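Cadherin-5 (Gallus gallus, PDB 3PPE) mediates calcium-dependent, homophilic adhesion between endothelial cells through its extracellular cadherin domains, of which this chain holds the first two, EC1 and EC2. Local coordinates at residues W4-I9 with I91-D96; H19-L24 with G53-F58. All blocks are in the same frame, centred on the assembly; numbering follows the deposited sequence.

Interaction 1 (W4-I9 with I91-D96); sequences WNRMHI and IIKVSD. With CA (calcium ion), chain E.
M7 and K93 lie at the middle of a parallel strand pairing that joins strand 6-10 to strand 82-95, the first and last strands of the EC1 beta-sandwich. Five backbone hydrogen bonds hold the pair, all in the alternating pattern of parallel strands: I91 N to N5 O, M7 N to I91 O, K93 N to M7 O (2.7 Å), I9 N to K93 O, and S95 N to I9 O.

Apolar contacts occupy the face that carries M7, I9, I92 and V94. There I9 CG2 meets I92 CG2 side by side at 3.8 Å, and M7 extends across the sandwich to pack on V21 and I55 of the facing sheet.

The other face carries R6, H8, I91 and K93 and is more polar. A bend at chi2 (-78°) sets R6 CD beside I91 CB; farther out, I91 CD1 lies over one face of the guanidinium, 3.7 Å from R6 CZ. K93 CE approaches R6 NE obliquely at 3.6 Å, while K93 NZ forms a salt bridge with E68, which probably eases the nearness of two positive groups. H8 CD2 rests against K93 CB, 3.5 Å away.

Just past strand 91-95, D96 OD2 binds a calcium ion at 2.3 Å together with E11, E64, I97, D99 and D132; such ions rigidify the junction between cadherin domains. At the other end W4 meets F90 of the second subunit of the domain-swapped dimer, and W4 NE1 hydrogen-bonds to S88 OG of that subunit. N5 O takes two donors from opposite faces of its carbonyl plane, I91 N and R6 NH1, the latter at 3.0 Å.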
# COMPACT_ATOMS: atom_id res chain seq x y z
N TRP A 4 -11.69 -4.62 -9.14
CA TRP A 4 -10.24 -4.46 -9.18
C TRP A 4 -9.81 -2.99 -9.36
O TRP A 4 -8.68 -2.65 -9.06
CB TRP A 4 -9.66 -5.33 -10.30
CG TRP A 4 -9.60 -6.80 -9.98
CD1 TRP A 4 -10.35 -7.80 -10.55
CD2 TRP A 4 -8.71 -7.44 -9.05
NE1 TRP A 4 -9.99 -9.02 -10.01
CE2 TRP A 4 -9.00 -8.83 -9.09
CE3 TRP A 4 -7.71 -6.98 -8.18
CZ2 TRP A 4 -8.32 -9.76 -8.29
CZ3 TRP A 4 -7.03 -7.93 -7.38
CH2 TRP A 4 -7.35 -9.29 -7.45
N ASN A 5 -10.70 -2.12 -9.85
CA ASN A 5 -10.36 -0.69 -10.04
C ASN A 5 -10.52 0.15 -8.78
O ASN A 5 -11.35 1.03 -8.70
CB ASN A 5 -11.13 -0.07 -11.22
CG ASN A 5 -12.63 -0.10 -11.03
OD1 ASN A 5 -13.19 -1.05 -10.42
ND2 ASN A 5 -13.31 0.93 -11.55
N ARG A 6 -9.70 -0.18 -7.79
CA ARG A 6 -9.76 0.36 -6.47
C ARG A 6 -8.33 0.49 -5.92
O ARG A 6 -7.47 -0.34 -6.22
CB ARG A 6 -10.48 -0.60 -5.53
CG ARG A 6 -11.96 -0.80 -5.78
CD ARG A 6 -12.79 0.37 -5.22
NE ARG A 6 -14.22 0.20 -5.48
CZ ARG A 6 -14.83 0.47 -6.64
NH1 ARG A 6 -14.14 0.92 -7.70
NH2 ARG A 6 -16.15 0.28 -6.75
N MET A 7 -8.12 1.53 -5.11
CA MET A 7 -6.92 1.64 -4.29
C MET A 7 -7.43 1.85 -2.87
O MET A 7 -8.55 2.29 -2.67
CB MET A 7 -6.06 2.84 -4.73
CG MET A 7 -5.57 2.76 -6.18
SD MET A 7 -4.40 4.04 -6.55
CE MET A 7 -4.16 3.73 -8.30
N HIS A 8 -6.59 1.52 -1.89
CA HIS A 8 -6.97 1.61 -0.48
C HIS A 8 -5.84 2.26 0.24
O HIS A 8 -4.68 1.93 0.02
CB HIS A 8 -7.25 0.22 0.15
CG HIS A 8 -8.28 -0.55 -0.59
ND1 HIS A 8 -7.97 -1.30 -1.72
CD2 HIS A 8 -9.62 -0.64 -0.44
CE1 HIS A 8 -9.07 -1.82 -2.22
NE2 HIS A 8 -10.09 -1.43 -1.46
N ILE A 9 -6.21 3.20 1.08
CA ILE A 9 -5.27 3.87 1.97
C ILE A 9 -5.91 4.04 3.35
O ILE A 9 -7.06 4.42 3.48
CB ILE A 9 -4.76 5.22 1.40
CG1 ILE A 9 -3.86 5.94 2.43
CG2 ILE A 9 -5.93 6.11 0.90
CD1 ILE A 9 -3.03 7.09 1.89
N ILE A 91 -11.73 4.10 -7.79
CA ILE A 91 -12.04 4.70 -6.49
C ILE A 91 -10.87 4.46 -5.56
O ILE A 91 -10.32 3.37 -5.51
CB ILE A 91 -13.38 4.13 -5.92
CG1 ILE A 91 -14.56 4.66 -6.77
CG2 ILE A 91 -13.54 4.47 -4.42
CD1 ILE A 91 -15.99 3.97 -6.54
N ILE A 92 -10.46 5.53 -4.88
CA ILE A 92 -9.53 5.42 -3.77
C ILE A 92 -10.41 5.31 -2.51
O ILE A 92 -11.14 6.24 -2.17
CB ILE A 92 -8.58 6.66 -3.67
CG1 ILE A 92 -7.61 6.74 -4.90
CG2 ILE A 92 -7.76 6.54 -2.38
CD1 ILE A 92 -6.81 8.06 -4.96
N LYS A 93 -10.34 4.16 -1.83
CA LYS A 93 -11.14 3.87 -0.61
C LYS A 93 -10.30 4.19 0.60
O LYS A 93 -9.14 3.80 0.64
CB LYS A 93 -11.46 2.38 -0.57
CG LYS A 93 -12.45 1.93 -1.64
CD LYS A 93 -13.88 1.93 -1.10
CE LYS A 93 -14.91 1.60 -2.21
NZ LYS A 93 -16.30 1.77 -1.67
N VAL A 94 -10.86 4.89 1.59
CA VAL A 94 -10.12 5.18 2.85
C VAL A 94 -10.51 4.08 3.83
O VAL A 94 -11.69 3.96 4.18
CB VAL A 94 -10.45 6.59 3.43
CG1 VAL A 94 -9.59 6.93 4.72
CG2 VAL A 94 -10.24 7.70 2.34
N SER A 95 -9.53 3.29 4.26
CA SER A 95 -9.74 2.13 5.13
C SER A 95 -9.87 2.60 6.57
O SER A 95 -9.08 3.39 7.03
CB SER A 95 -8.54 1.17 5.04
OG SER A 95 -8.28 0.86 3.68
N ASP A 96 -10.88 2.09 7.26
CA ASP A 96 -11.25 2.52 8.60
C ASP A 96 -10.28 2.06 9.69
O ASP A 96 -9.93 0.89 9.74
CB ASP A 96 -12.64 1.94 8.93
CG ASP A 96 -13.27 2.56 10.16
OD1 ASP A 96 -13.79 1.80 11.01
OD2 ASP A 96 -13.25 3.80 10.31
CA CA E . -12.59 5.38 11.90

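Interaction 2 (H19-L24 with G53-F58); sequences HHVGKL and GDIYAF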
# COMPACT_ATOMS: atom_id res chain seq x y z
N HIS A 19 2.08 9.71 1.68
CA HIS A 19 1.77 8.29 1.95
C HIS A 19 1.34 7.56 0.70
O HIS A 19 0.50 8.03 -0.03
CB HIS A 19 0.67 8.17 3.01
CG HIS A 19 1.00 8.84 4.32
ND1 HIS A 19 0.07 9.57 5.03
CD2 HIS A 19 2.16 8.91 5.03
CE1 HIS A 19 0.63 10.05 6.12
NE2 HIS A 19 1.90 9.68 6.14
N HIS A 20 1.90 6.39 0.48
CA HIS A 20 1.66 5.66 -0.74
C HIS A 20 0.24 5.12 -0.74
O HIS A 20 -0.19 4.46 0.23
CB HIS A 20 2.65 4.51 -0.90
CG HIS A 20 2.52 3.79 -2.21
ND1 HIS A 20 2.88 4.36 -3.41
CD2 HIS A 20 2.04 2.56 -2.51
CE1 HIS A 20 2.68 3.50 -4.39
NE2 HIS A 20 2.15 2.41 -3.88
N VAL A 21 -0.48 5.42 -1.82
CA VAL A 21 -1.88 5.01 -2.00
C VAL A 21 -1.97 3.72 -2.82
O VAL A 21 -2.66 2.79 -2.45
CB VAL A 21 -2.73 6.12 -2.67
CG1 VAL A 21 -4.18 5.61 -3.00
CG2 VAL A 21 -2.79 7.37 -1.76
N GLY A 22 -1.31 3.69 -3.98
CA GLY A 22 -1.43 2.55 -4.88
C GLY A 22 -0.76 2.87 -6.21
O GLY A 22 -0.03 3.86 -6.31
N LYS A 23 -1.01 2.05 -7.23
CA LYS A 23 -0.30 2.25 -8.49
C LYS A 23 -1.18 2.03 -9.69
O LYS A 23 -1.88 1.04 -9.76
CB LYS A 23 0.97 1.37 -8.55
CG LYS A 23 1.89 1.64 -9.74
CD LYS A 23 2.85 0.48 -9.98
CE LYS A 23 3.54 0.57 -11.36
NZ LYS A 23 2.68 0.65 -12.64
N LEU A 24 -1.14 2.96 -10.63
CA LEU A 24 -1.81 2.79 -11.91
C LEU A 24 -0.95 1.98 -12.85
O LEU A 24 0.27 2.13 -12.83
CB LEU A 24 -2.06 4.16 -12.55
CG LEU A 24 -3.04 5.10 -11.81
CD1 LEU A 24 -2.97 6.48 -12.50
CD2 LEU A 24 -4.44 4.49 -11.88
N GLY A 53 3.37 5.34 -12.19
CA GLY A 53 1.93 5.36 -12.00
C GLY A 53 1.53 5.36 -10.53
O GLY A 53 0.36 5.22 -10.20
N ASP A 54 2.52 5.51 -9.66
CA ASP A 54 2.28 5.52 -8.20
C ASP A 54 1.58 6.80 -7.78
O ASP A 54 1.91 7.90 -8.26
CB ASP A 54 3.58 5.38 -7.40
CG ASP A 54 4.20 4.01 -7.51
OD1 ASP A 54 5.16 3.92 -8.27
OD2 ASP A 54 3.74 3.02 -6.89
N ILE A 55 0.58 6.64 -6.92
CA ILE A 55 -0.21 7.74 -6.38
C ILE A 55 0.10 7.80 -4.91
O ILE A 55 0.20 6.76 -4.25
CB ILE A 55 -1.73 7.52 -6.62
CG1 ILE A 55 -2.01 7.51 -8.13
CG2 ILE A 55 -2.57 8.62 -5.89
CD1 ILE A 55 -3.50 7.40 -8.46
N TYR A 56 0.34 9.01 -4.45
CA TYR A 56 0.60 9.29 -3.04
C TYR A 56 -0.42 10.26 -2.51
O TYR A 56 -0.96 11.06 -3.28
CB TYR A 56 2.01 9.87 -2.87
CG TYR A 56 3.09 8.83 -2.85
CD1 TYR A 56 3.57 8.28 -4.03
CD2 TYR A 56 3.67 8.43 -1.66
CE1 TYR A 56 4.57 7.31 -4.01
CE2 TYR A 56 4.68 7.48 -1.64
CZ TYR A 56 5.11 6.92 -2.80
OH TYR A 56 6.13 5.98 -2.76
N ALA A 57 -0.67 10.19 -1.21
CA ALA A 57 -1.54 11.14 -0.51
C ALA A 57 -0.68 12.15 0.24
O ALA A 57 0.29 11.78 0.92
CB ALA A 57 -2.45 10.37 0.52
N PHE A 58 -1.09 13.41 0.18
CA PHE A 58 -0.31 14.54 0.71
C PHE A 58 -0.98 15.23 1.91
O PHE A 58 -0.53 16.28 2.36
CB PHE A 58 0.05 15.54 -0.40
CG PHE A 58 1.14 15.04 -1.29
CD1 PHE A 58 0.88 14.04 -2.23
CD2 PHE A 58 2.44 15.51 -1.17
CE1 PHE A 58 1.90 13.54 -3.04
CE2 PHE A 58 3.45 15.01 -1.98
CZ PHE A 58 3.18 14.03 -2.91
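An antiparallel strand pairing broken by a classic beta bulge joins H19-L24 to G53-F58 in the three-stranded sheet of EC1, where 54-57 is the central strand and 19-23 an outer one. H19 and A57 form a hydrogen-bonded pair, with A57 N to H19 O at 2.7 Å. Beyond it V21 and G22 both face I55: I55 O accepts a bond from V21 N at 2.9 Å and a weak one from G22 N. The register thereby shifts by one residue, and the pairing resumes with I55 N to G22 O and L24 N to G53 O.

The face bearing H20, K23, D54 and Y56 holds the aromatic contact. H20 CG is anti to the backbone N (chi1 -175°), and the imidazole presents its edge to the face of Y56 in a T-shaped pair with planes at 69°. ND1 lies over the rim of the phenol ring, 3.4 Å from Y56 CZ, and H20 CA adds a CH-pi contact over the same ring. Farther along, the aliphatic part of K23 crosses D54, its CB 3.6 Å from D54 OD2.

The inward side is mainly hydrocarbon: V21 CG2 touches A57 CB at 3.8 Å, I55 CD1 meets L24 CG, and I9, M7 and F90 of the facing sheet pack on this group. The buried H19 imidazole is satisfied at NE2 by S15 O. G53 has a positive phi (102°), suited to glycine, and its CA lies 3.7 Å from L24 O. L24 also packs on W4, and K23 on H8, of the second subunit, consistent with this edge taking part in the swapped dimer.

K23 NZ, 6.0 Å from D54 OD1, is held by L24 O, D52 O and T25 OG1; with no K23-D54 salt bridge, the union of the strands rests on backbone bonds, the H20-Y56 pair and apolar contact.

In the fold
Interactions 1 and 2 belong to the two facing sheets of the EC1 sandwich, and both strands of interaction 2 come between those of interaction 1 in sequence. Their buried sides meet in the core, where I9 CD1 packs on A57 CB at 3.6 Å and M7 CE on L24 CD2 at 3.7 Å. Both lie partly at the surface on their other sides, but the chemistry there differs: R6, K93 and H8 beside aliphatic carbons in interaction 1, the H20-Y56 pair with K23 and D54 in interaction 2. The first is a regular parallel pairing that runs directly into the calcium site; the second is antiparallel and bulged, and contributes no calcium ligand. Both touch the second subunit.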